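Local coordinates for protein 2-Cys Peroxiredoxin (Plasmodium vivax SaI-1, PDB 2I81) that probably reduces hydrogen peroxide and other peroxides through cysteine thiols, as a typical 2-Cys peroxiredoxin assembled into a decamer, at residues D176-V187 with W192-P201. Residues are numbered along the deposited sequence; the frame is centred on the assembly and turned at random.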
loop_
_atom_site.group_PDB
_atom_site.type_symbol
_atom_site.label_atom_id
_atom_site.label_comp_id
_atom_site.label_asym_id
_atom_site.label_seq_id
_atom_site.Cartn_x
_atom_site.Cartn_y
_atom_site.Cartn_z
ATOM N N ASP A 176 30.826 1.863 38.794
ATOM C CA ASP A 176 32.050 1.199 39.237
ATOM C C ASP A 176 32.278 -0.138 38.533
ATOM O O ASP A 176 33.406 -0.453 38.153
ATOM C CB ASP A 176 32.041 1.000 40.757
ATOM C CG ASP A 176 32.333 2.283 41.521
ATOM O OD1 ASP A 176 32.890 3.233 40.928
ATOM O OD2 ASP A 176 32.011 2.339 42.727
ATOM N N ALA A 177 31.205 -0.910 38.360
ATOM C CA ALA A 177 31.277 -2.221 37.709
ATOM C C ALA A 177 31.622 -2.117 36.224
ATOM O O ALA A 177 32.421 -2.905 35.711
ATOM C CB ALA A 177 29.973 -2.987 37.906
ATOM N N ILE A 178 31.013 -1.144 35.547
ATOM C CA ILE A 178 31.254 -0.896 34.123
ATOM C C ILE A 178 32.686 -0.425 33.878
ATOM O O ILE A 178 33.354 -0.898 32.954
ATOM C CB ILE A 178 30.234 0.120 33.540
ATOM C CG1 ILE A 178 28.834 -0.499 33.519
ATOM C CG2 ILE A 178 30.628 0.554 32.121
ATOM C CD1 ILE A 178 27.710 0.493 33.445
ATOM N N GLN A 179 33.149 0.498 34.719
ATOM C CA GLN A 179 34.501 1.039 34.609
ATOM C C GLN A 179 35.564 0.005 34.978
ATOM O O GLN A 179 36.681 0.043 34.452
ATOM C CB GLN A 179 34.647 2.313 35.446
ATOM C CG GLN A 179 33.852 3.486 34.881
ATOM C CD GLN A 179 33.955 4.751 35.711
ATOM O OE1 GLN A 179 34.313 4.718 36.890
ATOM N NE2 GLN A 179 33.633 5.881 35.095
ATOM N N HIS A 180 35.209 -0.917 35.875
ATOM C CA HIS A 180 36.084 -2.039 36.211
ATOM C C HIS A 180 36.253 -2.974 35.015
ATOM O O HIS A 180 37.376 -3.367 34.689
ATOM C CB HIS A 180 35.552 -2.813 37.418
ATOM C CG HIS A 180 36.549 -3.760 38.013
ATOM N ND1 HIS A 180 36.627 -5.086 37.649
ATOM C CD2 HIS A 180 37.516 -3.566 38.940
ATOM C CE1 HIS A 180 37.596 -5.671 38.330
ATOM N NE2 HIS A 180 38.150 -4.771 39.122
ATOM N N HIS A 181 35.142 -3.321 34.365
ATOM C CA HIS A 181 35.174 -4.171 33.171
ATOM C C HIS A 181 35.943 -3.533 32.011
ATOM O O HIS A 181 36.657 -4.227 31.285
ATOM C CB HIS A 181 33.758 -4.558 32.721
ATOM C CG HIS A 181 33.711 -5.196 31.366
ATOM N ND1 HIS A 181 34.184 -6.468 31.122
ATOM C CD2 HIS A 181 33.263 -4.728 30.177
ATOM C CE1 HIS A 181 34.023 -6.759 29.844
ATOM N NE2 HIS A 181 33.465 -5.720 29.247
ATOM N N GLU A 182 35.790 -2.220 31.839
ATOM C CA GLU A 182 36.479 -1.486 30.772
ATOM C C GLU A 182 37.993 -1.522 30.935
ATOM O O GLU A 182 38.731 -1.691 29.960
ATOM C CB GLU A 182 36.011 -0.031 30.733
ATOM C CG GLU A 182 34.687 0.192 30.020
ATOM C CD GLU A 182 34.151 1.599 30.221
ATOM O OE1 GLU A 182 34.364 2.172 31.312
ATOM O OE2 GLU A 182 33.508 2.129 29.289
ATOM N N LYS A 183 38.440 -1.362 32.178
ATOM C CA LYS A 183 39.857 -1.306 32.511
ATOM C C LYS A 183 40.521 -2.684 32.442
ATOM O O LYS A 183 41.611 -2.820 31.878
ATOM C CB LYS A 183 40.041 -0.688 33.906
ATOM C CG LYS A 183 41.496 -0.501 34.351
ATOM C CD LYS A 183 42.029 0.904 34.058
ATOM C CE LYS A 183 41.570 1.925 35.101
ATOM N NZ LYS A 183 42.094 1.632 36.481
ATOM N N TYR A 184 39.864 -3.699 33.003
ATOM C CA TYR A 184 40.486 -5.019 33.147
ATOM C C TYR A 184 40.052 -6.048 32.105
ATOM O O TYR A 184 40.846 -6.905 31.714
ATOM C CB TYR A 184 40.285 -5.566 34.567
ATOM C CG TYR A 184 40.874 -4.666 35.627
ATOM C CD1 TYR A 184 40.101 -3.679 36.234
ATOM C CD2 TYR A 184 42.211 -4.783 36.006
ATOM C CE1 TYR A 184 40.635 -2.837 37.196
ATOM C CE2 TYR A 184 42.757 -3.946 36.972
ATOM C CZ TYR A 184 41.960 -2.976 37.560
ATOM O OH TYR A 184 42.488 -2.145 38.517
ATOM N N GLY A 185 38.805 -5.960 31.654
ATOM C CA GLY A 185 38.241 -6.986 30.777
ATOM C C GLY A 185 37.578 -8.067 31.606
ATOM O O GLY A 185 36.874 -8.931 31.073
ATOM N N ASP A 186 37.823 -8.015 32.915
ATOM C CA ASP A 186 37.143 -8.856 33.890
ATOM C C ASP A 186 35.645 -8.597 33.870
ATOM O O ASP A 186 35.189 -7.499 33.545
ATOM C CB ASP A 186 37.682 -8.592 35.302
ATOM C CG ASP A 186 38.810 -9.533 35.691
ATOM O OD1 ASP A 186 39.686 -9.815 34.845
ATOM O OD2 ASP A 186 38.827 -9.986 36.856
ATOM N N VAL A 187 34.892 -9.627 34.229
ATOM C CA VAL A 187 33.443 -9.570 34.305
ATOM C C VAL A 187 33.019 -9.453 35.778
ATOM O O VAL A 187 33.625 -10.078 36.654
ATOM C CB VAL A 187 32.833 -10.803 33.575
ATOM C CG1 VAL A 187 32.005 -11.679 34.506
ATOM C CG2 VAL A 187 32.054 -10.371 32.338
ATOM N N TRP A 192 28.653 -7.209 43.101
ATOM C CA TRP A 192 30.051 -6.762 43.104
ATOM C C TRP A 192 30.235 -5.316 43.582
ATOM O O TRP A 192 29.587 -4.403 43.070
ATOM C CB TRP A 192 30.658 -6.936 41.707
ATOM C CG TRP A 192 32.107 -6.553 41.613
ATOM C CD1 TRP A 192 33.183 -7.371 41.803
ATOM C CD2 TRP A 192 32.639 -5.258 41.298
ATOM N NE1 TRP A 192 34.350 -6.668 41.631
ATOM C CE2 TRP A 192 34.047 -5.369 41.320
ATOM C CE3 TRP A 192 32.063 -4.013 41.004
ATOM C CZ2 TRP A 192 34.889 -4.283 41.060
ATOM C CZ3 TRP A 192 32.903 -2.934 40.747
ATOM C CH2 TRP A 192 34.299 -3.079 40.775
ATOM N N GLN A 193 31.120 -5.122 44.562
ATOM C CA GLN A 193 31.578 -3.783 44.953
ATOM C C GLN A 193 33.050 -3.634 44.608
ATOM O O GLN A 193 33.707 -4.596 44.209
ATOM C CB GLN A 193 31.447 -3.545 46.465
ATOM C CG GLN A 193 30.278 -4.207 47.167
ATOM C CD GLN A 193 28.952 -3.543 46.868
ATOM O OE1 GLN A 193 28.874 -2.330 46.662
ATOM N NE2 GLN A 193 27.892 -4.342 46.850
ATOM N N LYS A 194 33.565 -2.419 44.781
ATOM C CA LYS A 194 34.997 -2.217 44.927
ATOM C C LYS A 194 35.332 -2.446 46.400
ATOM O O LYS A 194 34.655 -1.899 47.276
ATOM C CB LYS A 194 35.388 -0.790 44.548
ATOM C CG LYS A 194 35.144 -0.435 43.088
ATOM C CD LYS A 194 35.699 0.948 42.801
ATOM C CE LYS A 194 36.035 1.103 41.319
ATOM N NZ LYS A 194 36.571 2.459 41.022
ATOM N N GLY A 195 36.348 -3.255 46.695
ATOM C CA GLY A 195 37.065 -4.041 45.706
ATOM C C GLY A 195 36.824 -5.511 45.975
ATOM O O GLY A 195 37.723 -6.227 46.425
ATOM N N LYS A 196 35.592 -5.952 45.723
ATOM C CA LYS A 196 35.249 -7.369 45.787
ATOM C C LYS A 196 35.879 -8.101 44.603
ATOM O O LYS A 196 36.294 -7.472 43.623
ATOM C CB LYS A 196 33.729 -7.568 45.807
ATOM C CG LYS A 196 33.094 -7.369 47.184
ATOM C CD LYS A 196 31.584 -7.623 47.185
ATOM C CE LYS A 196 31.234 -9.110 47.237
ATOM N NZ LYS A 196 31.149 -9.729 45.868
ATOM N N VAL A 197 35.955 -9.425 44.700
ATOM C CA VAL A 197 36.628 -10.240 43.687
ATOM C C VAL A 197 35.832 -10.329 42.376
ATOM O O VAL A 197 34.646 -10.669 42.373
ATOM C CB VAL A 197 37.022 -11.650 44.243
ATOM C CG1 VAL A 197 35.813 -12.399 44.806
ATOM C CG2 VAL A 197 37.759 -12.481 43.192
ATOM N N SER A 198 36.502 -9.994 41.275
ATOM C CA SER A 198 35.919 -10.082 39.937
ATOM C C SER A 198 36.231 -11.432 39.282
ATOM O O SER A 198 36.640 -12.377 39.963
ATOM C CB SER A 198 36.395 -8.916 39.064
ATOM O OG SER A 198 37.810 -8.864 39.004
ATOM N N MET A 199 36.044 -11.517 37.965
ATOM C CA MET A 199 36.079 -12.794 37.254
ATOM C C MET A 199 36.445 -12.623 35.779
ATOM O O MET A 199 35.875 -11.776 35.092
ATOM C CB MET A 199 34.707 -13.467 37.370
ATOM C CG MET A 199 34.553 -14.794 36.639
ATOM S SD MET A 199 32.836 -15.176 36.225
ATOM C CE MET A 199 32.045 -15.110 37.841
ATOM N N LYS A 200 37.387 -13.431 35.297
ATOM C CA LYS A 200 37.697 -13.471 33.864
ATOM C C LYS A 200 36.625 -14.265 33.103
ATOM O O LYS A 200 36.219 -15.342 33.551
ATOM C CB LYS A 200 39.107 -14.029 33.604
ATOM C CG LYS A 200 39.449 -15.336 34.325
ATOM C CD LYS A 200 40.863 -15.816 33.995
ATOM C CE LYS A 200 41.927 -15.052 34.778
ATOM N NZ LYS A 200 43.301 -15.537 34.465
ATOM N N PRO A 201 36.152 -13.728 31.955
ATOM C CA PRO A 201 35.076 -14.363 31.188
ATOM C C PRO A 201 35.542 -15.604 30.421
ATOM O O PRO A 201 35.593 -15.607 29.187
ATOM C CB PRO A 201 34.623 -13.253 30.233
ATOM C CG PRO A 201 35.828 -12.412 30.040
ATOM C CD PRO A 201 36.616 -12.477 31.321
#
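The imidazole of His180 lies between two aromatic residues: Trp192 CZ2 sits over one face, offset toward the rim, and Tyr184 CD1 of the next helical turn lies over the centre of the opposite face. The His180 and Trp192 planes meet obliquely at 50°, and His180 CD2 lies 3.5 Å from Trp192 CZ2. At the imidazole edge, near its plane, Ser198 OG approaches His180 CE1. With CG anti to the backbone N (chi1 -178°), the Trp192 indole extends to the helix, its CZ3 within 3.5 Å of Ala177 CA; Lys194 N lies over one indole face, toward the rim, and Val197 O in plane at the edge. Ser198 OG donates to Asp186 OD2 at 2.6 Å, on the anti side of the carboxylate. Past the helix end, Val187 and Met199 form a single antiparallel bridge: Val187 N donates to Met199 O, whereas the return bond is weak. Their side chains run side by side; Val187 packs on Val67 and Met199 on Phe66 of the second subunit. Asp176 OD1, salt-bridged to Arg85, has a long second ionic contact with Lys194 NZ, 3.8 Å away. Cys188, probably the resolving cysteine, touches Ala177 and His180 beside this contact in the reduced enzyme. His181 ND1 donates a hydrogen bond, in its ring plane, to Asp186 O from above the carbonyl plane; gripped at carboxylate and carbonyl, Asp186 would restrict the turn leading to Cys188.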